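Local coordinates for secreted protein (Streptomyces lividans TK24, PDB 5LXZ) that binds copper and is probably a secreted metalloradical oxidase of the AA5 family, related to galactose oxidase, at residues Ala346-Thr351 with Ser376-Glu381. The protein carries 1 engineered substitution. Sequence-based numbering, arbitrary orientation.
Sequences ANMLET and SKLSSE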
loop_
_atom_site.group_PDB
_atom_site.type_symbol
_atom_site.label_atom_id
_atom_site.label_comp_id
_atom_site.label_asym_id
_atom_site.label_seq_id
_atom_site.Cartn_x
_atom_site.Cartn_y
_atom_site.Cartn_z
ATOM N N ALA A 346 1.115 12.091 -14.399
ATOM C CA ALA A 346 2.287 11.764 -13.600
ATOM C C ALA A 346 2.355 12.603 -12.325
ATOM O O ALA A 346 3.061 12.258 -11.373
ATOM C CB ALA A 346 3.530 11.923 -14.425
ATOM N N ASN A 347 1.570 13.682 -12.291
ATOM C CA ASN A 347 1.358 14.504 -11.136
ATOM C C ASN A 347 0.243 14.029 -10.204
ATOM O O ASN A 347 -0.090 14.710 -9.237
ATOM C CB ASN A 347 1.101 15.950 -11.592
ATOM C CG ASN A 347 -0.142 16.095 -12.469
ATOM O OD1 ASN A 347 -0.577 15.180 -13.146
ATOM N ND2 ASN A 347 -0.721 17.293 -12.429
ATOM N N MET A 348 -0.337 12.857 -10.515
ATOM C CA MET A 348 -1.474 12.270 -9.766
ATOM C C MET A 348 -1.201 10.809 -9.531
ATOM O O MET A 348 -2.034 9.966 -9.879
ATOM C CB MET A 348 -2.793 12.457 -10.490
ATOM C CG MET A 348 -3.036 13.903 -10.836
ATOM S SD MET A 348 -4.698 14.068 -11.553
ATOM C CE MET A 348 -4.487 15.447 -12.656
ATOM N N LEU A 349 -0.025 10.511 -8.960
ATOM C CA LEU A 349 0.329 9.130 -8.653
ATOM C C LEU A 349 0.206 8.799 -7.179
ATOM O O LEU A 349 0.139 7.602 -6.833
ATOM C CB LEU A 349 1.754 8.873 -9.117
ATOM C CG LEU A 349 1.904 8.800 -10.637
ATOM C CD1 LEU A 349 3.396 8.765 -11.019
ATOM C CD2 LEU A 349 1.199 7.551 -11.145
ATOM N N GLU A 350 0.116 9.784 -6.294
ATOM C CA GLU A 350 -0.154 9.474 -4.900
ATOM C C GLU A 350 -1.535 8.890 -4.759
ATOM O O GLU A 350 -2.505 9.407 -5.322
ATOM C CB GLU A 350 -0.051 10.732 -4.033
ATOM C CG GLU A 350 1.403 11.207 -3.876
ATOM C CD GLU A 350 1.628 12.268 -2.802
ATOM O OE1 GLU A 350 0.706 12.536 -1.982
ATOM O OE2 GLU A 350 2.762 12.822 -2.768
ATOM N N THR A 351 -1.670 7.803 -3.999
ATOM C CA THR A 351 -2.970 7.165 -3.737
ATOM C C THR A 351 -3.554 6.437 -4.961
ATOM O O THR A 351 -4.730 6.076 -4.953
ATOM C CB THR A 351 -3.990 8.098 -3.031
ATOM O OG1 THR A 351 -4.641 8.994 -3.966
ATOM C CG2 THR A 351 -3.335 8.875 -1.936
ATOM N N SER A 376 -3.898 17.852 -2.299
ATOM C CA SER A 376 -4.359 18.390 -3.557
ATOM C C SER A 376 -5.770 17.979 -3.904
ATOM O O SER A 376 -6.221 16.838 -3.617
ATOM C CB SER A 376 -3.450 17.882 -4.650
ATOM O OG SER A 376 -3.827 18.257 -5.961
ATOM N N LYS A 377 -6.471 18.895 -4.581
ATOM C CA LYS A 377 -7.774 18.582 -5.178
ATOM C C LYS A 377 -7.704 17.835 -6.481
ATOM O O LYS A 377 -8.736 17.412 -7.014
ATOM C CB LYS A 377 -8.595 19.875 -5.388
ATOM C CG LYS A 377 -8.963 20.534 -4.113
ATOM C CD LYS A 377 -10.142 21.485 -4.273
ATOM C CE LYS A 377 -10.770 21.735 -2.923
ATOM N NZ LYS A 377 -11.356 20.491 -2.367
ATOM N N LEU A 378 -6.531 17.702 -7.077
ATOM C CA LEU A 378 -6.423 16.978 -8.322
ATOM C C LEU A 378 -6.687 15.479 -8.094
ATOM O O LEU A 378 -6.209 14.917 -7.129
ATOM C CB LEU A 378 -5.021 17.129 -8.908
ATOM C CG LEU A 378 -4.511 18.520 -9.276
ATOM C CD1 LEU A 378 -3.049 18.404 -9.724
ATOM C CD2 LEU A 378 -5.394 19.051 -10.397
ATOM N N SER A 379 -7.399 14.863 -9.015
ATOM C CA SER A 379 -7.564 13.407 -9.053
ATOM C C SER A 379 -7.686 12.911 -10.472
ATOM O O SER A 379 -8.192 13.608 -11.354
ATOM C CB SER A 379 -8.683 12.936 -8.145
ATOM O OG SER A 379 -9.943 13.378 -8.629
ATOM N N SER A 380 -7.164 11.694 -10.722
ATOM C CA SER A 380 -7.036 11.125 -12.051
ATOM C C SER A 380 -8.136 10.114 -12.350
ATOM O O SER A 380 -8.433 9.256 -11.517
ATOM C CB SER A 380 -5.702 10.390 -12.183
ATOM O OG SER A 380 -5.549 9.835 -13.460
ATOM N N GLU A 381 -8.735 10.196 -13.524
ATOM C CA GLU A 381 -9.631 9.178 -13.990
ATOM C C GLU A 381 -8.943 8.133 -14.878
ATOM O O GLU A 381 -9.598 7.240 -15.416
ATOM C CB GLU A 381 -10.837 9.806 -14.723
ATOM C CG GLU A 381 -10.464 10.423 -16.042
ATOM C CD GLU A 381 -11.635 11.180 -16.663
ATOM O OE1 GLU A 381 -12.402 11.853 -15.939
ATOM O OE2 GLU A 381 -11.749 11.042 -17.879
#
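Met348 does most of the work here, reaching out of 346-351 to lie against the backbone of 376-381. Its CG stands anti to the carbonyl carbon (chi1 -54°), and the chain then runs out extended, so the thioether arrives directly over the peptide joining Ser379 to Ser380. Met348 SD sits 3.4 Å from Ser379 C and 3.5 Å from Ser380 N, a close van der Waals seat on that peptide. On one flank Ser380 CB packs 3.9 Å from Met348 CB; on the other, Leu378 CB meets the tip of the methionine, 4.1 Å from Met348 CE, with the two side chains crossing at about a right angle. At the far end of Leu378, CD1 touches Asn347 ND2 at 3.7 Å. The segments thus meet by van der Waals packing of a thioether on a peptide and of aliphatic groups beside it, while the hydroxyl of Ser380 hydrogen-bonds to Asp345 and that of Ser379 to the carbonyl of Gln425. This is surface packing between propeller loops: 346-351 links strand 337-339 of one blade to strand 353-356 of the next, and its partner is the loop between strands 364-368 and 383-387 of that second blade.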